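Local coordinates for chromosomal replication initiator protein DnaA (Thermotoga maritima, PDB 2Z4S) that binds and hydrolyses ATP and, as ATP-DnaA, probably binds the replication origin and assembles there into a filament that starts chromosome replication, at residues Y130-L141 with R251-P262; A116-K125 with L146-V154. All coordinates share one frame; numbering follows the deposited sequence.

Contact 1 of 2, residues Y130-L141 with R251-P262. With ADP (adenosine-5'-diphosphate), chain C.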
loop_
_atom_site.group_PDB
_atom_site.type_symbol
_atom_site.label_atom_id
_atom_site.label_comp_id
_atom_site.label_asym_id
_atom_site.label_seq_id
_atom_site.Cartn_x
_atom_site.Cartn_y
_atom_site.Cartn_z
ATOM N N TYR A 130 -18.907 -0.850 -1.722
ATOM C CA TYR A 130 -18.293 -0.303 -2.921
ATOM C C TYR A 130 -17.246 -1.276 -3.439
ATOM O O TYR A 130 -16.067 -1.163 -3.102
ATOM C CB TYR A 130 -17.640 1.053 -2.633
ATOM C CG TYR A 130 -18.528 2.046 -1.907
ATOM C CD1 TYR A 130 -18.255 2.422 -0.583
ATOM C CD2 TYR A 130 -19.633 2.612 -2.530
ATOM C CE1 TYR A 130 -19.063 3.338 0.096
ATOM C CE2 TYR A 130 -20.449 3.532 -1.855
ATOM C CZ TYR A 130 -20.161 3.892 -0.545
ATOM O OH TYR A 130 -20.965 4.798 0.121
ATOM N N ASN A 131 -17.677 -2.229 -4.264
ATOM C CA ASN A 131 -16.767 -3.227 -4.806
ATOM C C ASN A 131 -16.468 -3.045 -6.280
ATOM O O ASN A 131 -17.363 -3.083 -7.112
ATOM C CB ASN A 131 -17.341 -4.615 -4.594
ATOM C CG ASN A 131 -16.375 -5.530 -3.895
ATOM O OD1 ASN A 131 -15.162 -5.462 -4.122
ATOM N ND2 ASN A 131 -16.898 -6.402 -3.046
ATOM N N PRO A 132 -15.192 -2.884 -6.632
ATOM C CA PRO A 132 -14.056 -2.869 -5.720
ATOM C C PRO A 132 -13.468 -1.464 -5.571
ATOM O O PRO A 132 -13.963 -0.490 -6.133
ATOM C CB PRO A 132 -13.078 -3.780 -6.426
ATOM C CG PRO A 132 -13.204 -3.258 -7.858
ATOM C CD PRO A 132 -14.725 -3.032 -8.025
ATOM N N LEU A 133 -12.388 -1.380 -4.813
ATOM C CA LEU A 133 -11.689 -0.124 -4.619
ATOM C C LEU A 133 -10.382 -0.307 -5.373
ATOM O O LEU A 133 -9.708 -1.330 -5.220
ATOM C CB LEU A 133 -11.416 0.112 -3.127
ATOM C CG LEU A 133 -10.472 1.246 -2.712
ATOM C CD1 LEU A 133 -10.831 2.558 -3.391
ATOM C CD2 LEU A 133 -10.529 1.361 -1.206
ATOM N N PHE A 134 -10.035 0.667 -6.202
ATOM C CA PHE A 134 -8.805 0.585 -6.966
ATOM C C PHE A 134 -7.995 1.827 -6.714
ATOM O O PHE A 134 -8.241 2.858 -7.319
ATOM C CB PHE A 134 -9.100 0.466 -8.461
ATOM C CG PHE A 134 -7.873 0.276 -9.303
ATOM C CD1 PHE A 134 -7.084 1.360 -9.665
ATOM C CD2 PHE A 134 -7.491 -0.997 -9.715
ATOM C CE1 PHE A 134 -5.925 1.184 -10.429
ATOM C CE2 PHE A 134 -6.336 -1.189 -10.478
ATOM C CZ PHE A 134 -5.549 -0.092 -10.837
ATOM N N ILE A 135 -7.026 1.720 -5.815
ATOM C CA ILE A 135 -6.164 2.838 -5.484
ATOM C C ILE A 135 -4.919 2.797 -6.360
ATOM O O ILE A 135 -4.376 1.732 -6.619
ATOM C CB ILE A 135 -5.744 2.773 -4.005
ATOM C CG1 ILE A 135 -6.987 2.752 -3.112
ATOM C CG2 ILE A 135 -4.859 3.959 -3.665
ATOM C CD1 ILE A 135 -6.679 2.723 -1.636
ATOM N N TYR A 136 -4.460 3.950 -6.817
ATOM C CA TYR A 136 -3.271 3.974 -7.657
ATOM C C TYR A 136 -2.473 5.262 -7.457
ATOM O O TYR A 136 -3.038 6.309 -7.127
ATOM C CB TYR A 136 -3.671 3.817 -9.136
ATOM C CG TYR A 136 -4.170 5.083 -9.827
ATOM C CD1 TYR A 136 -3.298 5.880 -10.580
ATOM C CD2 TYR A 136 -5.509 5.480 -9.736
ATOM C CE1 TYR A 136 -3.742 7.036 -11.226
ATOM C CE2 TYR A 136 -5.962 6.637 -10.375
ATOM C CZ TYR A 136 -5.068 7.408 -11.122
ATOM O OH TYR A 136 -5.501 8.547 -11.772
ATOM N N GLY A 137 -1.162 5.173 -7.664
ATOM C CA GLY A 137 -0.293 6.322 -7.519
ATOM C C GLY A 137 1.153 5.885 -7.615
ATOM O O GLY A 137 1.446 4.691 -7.508
ATOM N N GLY A 138 2.055 6.847 -7.807
ATOM C CA GLY A 138 3.471 6.547 -7.928
ATOM C C GLY A 138 4.042 5.804 -6.742
ATOM O O GLY A 138 3.320 5.419 -5.835
ATOM N N VAL A 139 5.351 5.595 -6.739
ATOM C CA VAL A 139 5.988 4.875 -5.634
ATOM C C VAL A 139 5.992 5.688 -4.344
ATOM O O VAL A 139 5.984 6.929 -4.364
ATOM C CB VAL A 139 7.438 4.516 -5.951
ATOM C CG1 VAL A 139 7.704 3.127 -5.510
ATOM C CG2 VAL A 139 7.703 4.690 -7.428
ATOM N N GLY A 140 6.010 4.969 -3.229
ATOM C CA GLY A 140 6.012 5.607 -1.933
ATOM C C GLY A 140 5.006 6.733 -1.784
ATOM O O GLY A 140 5.402 7.876 -1.579
ATOM N N LEU A 141 3.716 6.430 -1.884
ATOM C CA LEU A 141 2.715 7.459 -1.731
ATOM C C LEU A 141 1.551 6.994 -0.890
ATOM O O LEU A 141 0.527 7.671 -0.826
ATOM C CB LEU A 141 2.194 7.916 -3.078
ATOM C CG LEU A 141 3.170 8.508 -4.077
ATOM C CD1 LEU A 141 2.343 9.152 -5.180
ATOM C CD2 LEU A 141 4.065 9.545 -3.428
ATOM N N ARG A 251 -12.925 -4.457 -14.989
ATOM C CA ARG A 251 -13.325 -4.864 -13.645
ATOM C C ARG A 251 -12.760 -3.861 -12.630
ATOM O O ARG A 251 -13.338 -3.639 -11.560
ATOM C CB ARG A 251 -12.777 -6.257 -13.311
ATOM C CG ARG A 251 -13.160 -7.361 -14.279
ATOM C CD ARG A 251 -14.339 -8.207 -13.789
ATOM N NE ARG A 251 -15.627 -7.755 -14.302
ATOM C CZ ARG A 251 -15.948 -7.693 -15.593
ATOM N NH1 ARG A 251 -15.071 -8.056 -16.523
ATOM N NH2 ARG A 251 -17.153 -7.265 -15.953
ATOM N N PHE A 252 -11.624 -3.264 -12.972
ATOM C CA PHE A 252 -10.979 -2.302 -12.101
ATOM C C PHE A 252 -11.729 -0.976 -11.987
ATOM O O PHE A 252 -11.847 -0.414 -10.891
ATOM C CB PHE A 252 -9.550 -2.052 -12.578
ATOM C CG PHE A 252 -8.677 -3.273 -12.542
ATOM C CD1 PHE A 252 -9.019 -4.371 -11.758
ATOM C CD2 PHE A 252 -7.483 -3.310 -13.247
ATOM C CE1 PHE A 252 -8.183 -5.482 -11.676
ATOM C CE2 PHE A 252 -6.640 -4.422 -13.170
ATOM C CZ PHE A 252 -6.994 -5.506 -12.382
ATOM N N GLN A 253 -12.255 -0.484 -13.105
ATOM C CA GLN A 253 -12.971 0.791 -13.122
ATOM C C GLN A 253 -14.421 0.757 -12.627
ATOM O O GLN A 253 -14.970 1.794 -12.224
ATOM C CB GLN A 253 -12.933 1.366 -14.534
ATOM C CG GLN A 253 -11.530 1.502 -15.069
ATOM C CD GLN A 253 -11.488 1.906 -16.533
ATOM O OE1 GLN A 253 -12.005 1.196 -17.405
ATOM N NE2 GLN A 253 -10.861 3.051 -16.814
ATOM N N MET A 254 -15.029 -0.427 -12.643
ATOM C CA MET A 254 -16.424 -0.587 -12.234
ATOM C C MET A 254 -16.716 -0.298 -10.766
ATOM O O MET A 254 -17.742 -0.726 -10.236
ATOM C CB MET A 254 -16.912 -2.002 -12.555
ATOM C CG MET A 254 -16.420 -3.058 -11.580
ATOM S SD MET A 254 -17.373 -4.579 -11.675
ATOM C CE MET A 254 -16.368 -5.482 -12.790
ATOM N N GLY A 255 -15.819 0.410 -10.100
ATOM C CA GLY A 255 -16.053 0.726 -8.707
ATOM C C GLY A 255 -15.247 1.951 -8.344
ATOM O O GLY A 255 -14.845 2.726 -9.235
ATOM N N LEU A 256 -15.012 2.129 -7.043
ATOM C CA LEU A 256 -14.223 3.251 -6.555
ATOM C C LEU A 256 -12.816 3.208 -7.134
ATOM O O LEU A 256 -12.161 2.170 -7.125
ATOM C CB LEU A 256 -14.151 3.222 -5.034
ATOM C CG LEU A 256 -15.377 3.811 -4.347
ATOM C CD1 LEU A 256 -15.150 3.873 -2.842
ATOM C CD2 LEU A 256 -15.631 5.202 -4.916
ATOM N N VAL A 257 -12.365 4.354 -7.631
ATOM C CA VAL A 257 -11.050 4.475 -8.230
ATOM C C VAL A 257 -10.339 5.724 -7.744
ATOM O O VAL A 257 -10.376 6.741 -8.420
ATOM C CB VAL A 257 -11.170 4.566 -9.742
ATOM C CG1 VAL A 257 -9.800 4.695 -10.376
ATOM C CG2 VAL A 257 -11.904 3.351 -10.251
ATOM N N ALA A 258 -9.680 5.647 -6.593
ATOM C CA ALA A 258 -8.968 6.799 -6.046
ATOM C C ALA A 258 -7.522 6.932 -6.537
ATOM O O ALA A 258 -6.909 5.966 -6.977
ATOM C CB ALA A 258 -8.990 6.732 -4.538
ATOM N N LYS A 259 -6.982 8.144 -6.452
ATOM C CA LYS A 259 -5.605 8.426 -6.874
ATOM C C LYS A 259 -4.778 9.152 -5.793
ATOM O O LYS A 259 -5.223 10.148 -5.221
ATOM C CB LYS A 259 -5.614 9.287 -8.133
ATOM C CG LYS A 259 -4.246 9.774 -8.522
ATOM C CD LYS A 259 -4.315 10.834 -9.588
ATOM C CE LYS A 259 -2.923 11.257 -10.005
ATOM N NZ LYS A 259 -2.935 12.447 -10.892
ATOM N N LEU A 260 -3.577 8.656 -5.516
ATOM C CA LEU A 260 -2.704 9.290 -4.542
ATOM C C LEU A 260 -1.721 10.181 -5.297
ATOM O O LEU A 260 -1.291 9.837 -6.388
ATOM C CB LEU A 260 -1.930 8.232 -3.757
ATOM C CG LEU A 260 -2.700 7.406 -2.722
ATOM C CD1 LEU A 260 -1.909 6.191 -2.324
ATOM C CD2 LEU A 260 -2.961 8.236 -1.496
ATOM N N GLU A 261 -1.393 11.345 -4.741
ATOM C CA GLU A 261 -0.410 12.235 -5.364
ATOM C C GLU A 261 0.574 12.647 -4.265
ATOM O O GLU A 261 0.222 12.665 -3.085
ATOM C CB GLU A 261 -1.083 13.449 -6.013
ATOM C CG GLU A 261 -2.015 13.078 -7.181
ATOM C CD GLU A 261 -2.462 14.279 -8.041
ATOM O OE1 GLU A 261 -1.706 14.706 -8.948
ATOM O OE2 GLU A 261 -3.581 14.797 -7.816
ATOM N N PRO A 262 1.825 12.968 -4.631
ATOM C CA PRO A 262 2.808 13.357 -3.616
ATOM C C PRO A 262 2.327 14.513 -2.741
ATOM O O PRO A 262 1.603 15.398 -3.205
ATOM C CB PRO A 262 4.037 13.703 -4.449
ATOM C CG PRO A 262 3.441 14.283 -5.664
ATOM C CD PRO A 262 2.304 13.335 -5.972
HETATM P PB ADP C . 3.784 2.687 -1.905
HETATM O O1B ADP C . 2.353 3.004 -1.828
HETATM O O2B ADP C . 4.359 3.229 -3.283
HETATM O O3B ADP C . 4.013 1.095 -1.790
HETATM P PA ADP C . 4.110 2.980 0.718
HETATM O O1A ADP C . 2.673 3.238 0.926
HETATM O O2A ADP C . 4.375 1.414 0.931
HETATM O O3A ADP C . 4.599 3.431 -0.759
HETATM O "O5'" ADP C . 5.026 3.814 1.721
HETATM C "C5'" ADP C . 4.590 3.437 2.990
HETATM C "C4'" ADP C . 5.387 4.114 4.071
HETATM O "O4'" ADP C . 5.317 5.541 3.941
HETATM C "C3'" ADP C . 4.775 3.654 5.381
HETATM O "O3'" ADP C . 5.724 2.956 6.192
HETATM C "C2'" ADP C . 4.231 4.908 6.043
HETATM O "O2'" ADP C . 4.802 5.079 7.358
HETATM C "C1'" ADP C . 4.605 6.066 5.083
HETATM N N9 ADP C . 3.434 6.840 4.642
HETATM C C8 ADP C . 2.872 6.856 3.399
HETATM N N7 ADP C . 1.860 7.671 3.369
HETATM C C5 ADP C . 1.712 8.226 4.586
HETATM C C6 ADP C . 0.819 9.166 5.157
HETATM N N6 ADP C . -0.181 9.733 4.395
HETATM N N1 ADP C . 0.970 9.499 6.456
HETATM C C2 ADP C . 1.932 8.962 7.206
HETATM N N3 ADP C . 2.792 8.080 6.702
HETATM C C4 ADP C . 2.716 7.690 5.420
#
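Y136 lays its ring against the stem of K259 on strand 133-136, the edge strand that leads into the P-loop (Walker A) of this AAA+ domain. K259 CG sits over one face, 4.0 Å from the centroid of the Y136 ring. K259 runs extended past the phenol, its first torsion (172°) turning CG away from the backbone N, and its NZ makes a salt bridge to E261 OE1 within its own segment, with a hydrogen bond that is weak. F134 meets F252 obliquely: the planes are inclined by 31°, and F134 CE2 comes over a face of the F252 ring, 3.7 Å from F252 CD2. Residues 133-137 and 256-260 run parallel, in register, the latter flanking the edge strand. F134 N bonds to L256 O at 2.8 Å, and two residues on, Y136 N gives a longer bond to A258 O; the backbone of L133, I135 and G137 instead bonds to strand 229-234. L256 points toward 130-141, its CD1 3.8 Å from Y130 CB. L260 also points across, with CD1 at 3.9 Å from I135 CG2, while N113, an ADP-binding residue, packs on its side chain. L141, part of the ADP pocket, puts its CB at 4.2 Å from L260 CB. The straightest cross-bond closes this end, L260 N to Y136 O at 2.9 Å and 167° at the hydrogen.

Contact 2 of 2, residues A116-K125 with L146-V154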
loop_
_atom_site.group_PDB
_atom_site.type_symbol
_atom_site.label_atom_id
_atom_site.label_comp_id
_atom_site.label_asym_id
_atom_site.label_seq_id
_atom_site.Cartn_x
_atom_site.Cartn_y
_atom_site.Cartn_z
ATOM N N ALA A 116 -8.230 9.399 -1.389
ATOM C CA ALA A 116 -7.788 8.015 -1.311
ATOM C C ALA A 116 -8.043 7.513 0.108
ATOM O O ALA A 116 -8.674 6.470 0.327
ATOM C CB ALA A 116 -6.323 7.928 -1.646
ATOM N N TYR A 117 -7.558 8.284 1.073
ATOM C CA TYR A 117 -7.712 7.965 2.485
ATOM C C TYR A 117 -9.166 7.672 2.873
ATOM O O TYR A 117 -9.453 6.685 3.554
ATOM C CB TYR A 117 -7.184 9.130 3.330
ATOM C CG TYR A 117 -7.435 8.978 4.806
ATOM C CD1 TYR A 117 -6.597 8.202 5.600
ATOM C CD2 TYR A 117 -8.543 9.578 5.401
ATOM C CE1 TYR A 117 -6.858 8.024 6.951
ATOM C CE2 TYR A 117 -8.816 9.409 6.744
ATOM C CZ TYR A 117 -7.974 8.632 7.518
ATOM O OH TYR A 117 -8.254 8.463 8.856
ATOM N N HIS A 118 -10.083 8.531 2.438
ATOM C CA HIS A 118 -11.483 8.351 2.785
ATOM C C HIS A 118 -12.115 7.173 2.081
ATOM O O HIS A 118 -12.929 6.456 2.675
ATOM C CB HIS A 118 -12.262 9.629 2.492
ATOM C CG HIS A 118 -11.904 10.765 3.401
ATOM N ND1 HIS A 118 -12.335 10.832 4.708
ATOM C CD2 HIS A 118 -11.121 11.851 3.203
ATOM C CE1 HIS A 118 -11.831 11.913 5.277
ATOM N NE2 HIS A 118 -11.092 12.548 4.385
ATOM N N ALA A 119 -11.747 6.973 0.818
ATOM C CA ALA A 119 -12.275 5.851 0.057
ATOM C C ALA A 119 -11.940 4.601 0.853
ATOM O O ALA A 119 -12.806 3.779 1.166
ATOM C CB ALA A 119 -11.622 5.792 -1.296
ATOM N N ALA A 120 -10.666 4.488 1.203
ATOM C CA ALA A 120 -10.169 3.361 1.969
ATOM C C ALA A 120 -10.919 3.170 3.294
ATOM O O ALA A 120 -11.364 2.062 3.614
ATOM C CB ALA A 120 -8.676 3.552 2.223
ATOM N N LEU A 121 -11.062 4.259 4.053
ATOM C CA LEU A 121 -11.743 4.222 5.353
ATOM C C LEU A 121 -13.210 3.888 5.173
ATOM O O LEU A 121 -13.770 3.091 5.923
ATOM C CB LEU A 121 -11.589 5.575 6.080
ATOM C CG LEU A 121 -11.941 5.706 7.577
ATOM C CD1 LEU A 121 -13.398 6.038 7.743
ATOM C CD2 LEU A 121 -11.585 4.426 8.319
ATOM N N GLU A 122 -13.823 4.496 4.164
ATOM C CA GLU A 122 -15.224 4.252 3.878
ATOM C C GLU A 122 -15.429 2.766 3.567
ATOM O O GLU A 122 -16.313 2.109 4.138
ATOM C CB GLU A 122 -15.673 5.117 2.699
ATOM C CG GLU A 122 -17.170 5.073 2.426
ATOM C CD GLU A 122 -18.007 5.606 3.581
ATOM O OE1 GLU A 122 -17.706 5.305 4.755
ATOM O OE2 GLU A 122 -18.986 6.317 3.311
ATOM N N VAL A 123 -14.596 2.237 2.673
ATOM C CA VAL A 123 -14.678 0.829 2.290
ATOM C C VAL A 123 -14.419 -0.100 3.475
ATOM O O VAL A 123 -15.033 -1.162 3.582
ATOM C CB VAL A 123 -13.673 0.493 1.165
ATOM C CG1 VAL A 123 -13.491 -0.999 1.064
ATOM C CG2 VAL A 123 -14.171 1.039 -0.155
ATOM N N ALA A 124 -13.518 0.305 4.367
ATOM C CA ALA A 124 -13.187 -0.509 5.530
ATOM C C ALA A 124 -14.313 -0.537 6.539
ATOM O O ALA A 124 -14.444 -1.483 7.308
ATOM C CB ALA A 124 -11.927 0.008 6.182
ATOM N N LYS A 125 -15.122 0.511 6.539
ATOM C CA LYS A 125 -16.240 0.598 7.465
ATOM C C LYS A 125 -17.450 -0.130 6.900
ATOM O O LYS A 125 -18.307 -0.620 7.639
ATOM C CB LYS A 125 -16.569 2.070 7.749
ATOM C CG LYS A 125 -15.541 2.747 8.649
ATOM C CD LYS A 125 -15.971 4.135 9.109
ATOM C CE LYS A 125 -14.984 4.688 10.147
ATOM N NZ LYS A 125 -15.293 6.073 10.607
ATOM N N LEU A 146 -2.228 2.282 2.836
ATOM C CA LEU A 146 -3.669 2.480 2.824
ATOM C C LEU A 146 -4.359 1.124 2.721
ATOM O O LEU A 146 -5.286 0.814 3.462
ATOM C CB LEU A 146 -4.045 3.369 1.634
ATOM C CG LEU A 146 -4.971 4.582 1.816
ATOM C CD1 LEU A 146 -4.899 5.115 3.231
ATOM C CD2 LEU A 146 -4.575 5.665 0.793
ATOM N N LEU A 147 -3.875 0.304 1.802
ATOM C CA LEU A 147 -4.435 -1.014 1.568
ATOM C C LEU A 147 -4.448 -1.887 2.821
ATOM O O LEU A 147 -5.446 -2.540 3.119
ATOM C CB LEU A 147 -3.659 -1.693 0.435
ATOM C CG LEU A 147 -4.015 -3.124 0.038
ATOM C CD1 LEU A 147 -5.482 -3.236 -0.313
ATOM C CD2 LEU A 147 -3.150 -3.526 -1.121
ATOM N N GLN A 148 -3.352 -1.901 3.564
ATOM C CA GLN A 148 -3.306 -2.723 4.765
ATOM C C GLN A 148 -4.109 -2.127 5.913
ATOM O O GLN A 148 -4.544 -2.846 6.813
ATOM C CB GLN A 148 -1.853 -2.992 5.183
ATOM C CG GLN A 148 -1.157 -3.958 4.228
ATOM C CD GLN A 148 0.032 -4.660 4.838
ATOM O OE1 GLN A 148 -0.071 -5.288 5.891
ATOM N NE2 GLN A 148 1.168 -4.573 4.169
ATOM N N SER A 149 -4.324 -0.819 5.885
ATOM C CA SER A 149 -5.115 -0.213 6.940
ATOM C C SER A 149 -6.502 -0.838 6.835
ATOM O O SER A 149 -7.040 -1.332 7.826
ATOM C CB SER A 149 -5.169 1.297 6.764
ATOM O OG SER A 149 -3.853 1.814 6.789
ATOM N N ILE A 150 -7.071 -0.839 5.628
ATOM C CA ILE A 150 -8.380 -1.456 5.413
ATOM C C ILE A 150 -8.327 -2.826 6.091
ATOM O O ILE A 150 -9.261 -3.234 6.774
ATOM C CB ILE A 150 -8.675 -1.683 3.900
ATOM C CG1 ILE A 150 -8.708 -0.345 3.165
ATOM C CG2 ILE A 150 -9.979 -2.448 3.723
ATOM C CD1 ILE A 150 -9.029 -0.464 1.690
ATOM N N GLY A 151 -7.212 -3.523 5.900
ATOM C CA GLY A 151 -7.050 -4.835 6.486
ATOM C C GLY A 151 -7.163 -4.761 7.984
ATOM O O GLY A 151 -8.101 -5.289 8.575
ATOM N N ASN A 152 -6.209 -4.077 8.598
ATOM C CA ASN A 152 -6.187 -3.939 10.050
ATOM C C ASN A 152 -7.467 -3.403 10.661
ATOM O O ASN A 152 -7.941 -3.909 11.678
ATOM C CB ASN A 152 -5.016 -3.062 10.471
ATOM C CG ASN A 152 -3.732 -3.839 10.568
ATOM O OD1 ASN A 152 -3.678 -4.888 11.233
ATOM N ND2 ASN A 152 -2.683 -3.339 9.914
ATOM N N TYR A 153 -8.026 -2.373 10.047
ATOM C CA TYR A 153 -9.242 -1.796 10.561
ATOM C C TYR A 153 -10.329 -2.840 10.604
ATOM O O TYR A 153 -11.086 -2.893 11.562
ATOM C CB TYR A 153 -9.709 -0.648 9.681
ATOM C CG TYR A 153 -10.953 0.030 10.198
ATOM C CD1 TYR A 153 -10.881 0.950 11.235
ATOM C CD2 TYR A 153 -12.202 -0.235 9.635
ATOM C CE1 TYR A 153 -12.013 1.598 11.697
ATOM C CE2 TYR A 153 -13.344 0.413 10.091
ATOM C CZ TYR A 153 -13.239 1.331 11.122
ATOM O OH TYR A 153 -14.353 1.992 11.583
ATOM N N VAL A 154 -10.409 -3.673 9.571
ATOM C CA VAL A 154 -11.458 -4.681 9.526
ATOM C C VAL A 154 -11.202 -5.806 10.480
ATOM O O VAL A 154 -12.136 -6.453 10.929
ATOM C CB VAL A 154 -11.657 -5.275 8.111
ATOM C CG1 VAL A 154 -12.670 -6.417 8.172
ATOM C CG2 VAL A 154 -12.166 -4.197 7.153
#
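The backbone oxygen of A124 is approached by two side chains of the other helix: the Y153 ring meets it edge-on, in plane, with CD2 3.5 Å from A124 O, and V154 CG2 comes up to the same oxygen. These are packing contacts; the oxygen has no hydrogen bond across the interface. The pair joins helix 114-125 to helix 143-157, the helix that follows the P-loop of the AAA+ domain. Their axes come within 9.0 Å at the short segments and cross at -26°, running nearly parallel. A116, A120 and A124, spaced one turn apart, form a low alanine ridge against L146, I150 and Y153. At the start, L146 spreads its two methyls, CD2 lying 3.8 Å from A116 CB and CD1 approaching Y117. A120 CB then touches both L146 CG and I150 CG1, the latter at 4.0 Å. I150 splits its branches: CG1 runs to A120 while CG2, anti to the backbone N, turns to A124 CB. Its side chain also reaches I197, L199 and V231 of the central sheet. Y153 swings out with chi1 -178°, which lays its ring beside A124, CD2 3.5 Å from A124 CB. L121 CD2 lies over one face of that ring, and the aliphatic part of K125 crosses it obliquely. Replacing Y153 by alanine is likely to strip the ring from L121 CD2 and the K125 chain and open a gap beside A124. K125 CG lies 3.5 Å from Y153 CE2.

In the fold
Contact 1 and contact 2 interlock within the AAA+ domain, their centres about 12 Å apart. Along the chain their segments alternate: helix 114-125, strand 133-136, the P-loop and helix 143-157 follow in turn, and 251-262 returns much later, after the rest of the parallel sheet is built, to flank the edge strand. Both helices of contact 2 pack on strand 133-136 through L133, with L133 CD2 3.7 Å from I150 CD1, and A116 meets both A258 and L260. The P-loop thus runs from the strand of one contact to the helix of the other: contact 1 supplies part of the ADP pocket, while contact 2 packs behind it, the L146 side chain about 7 Å from ADP.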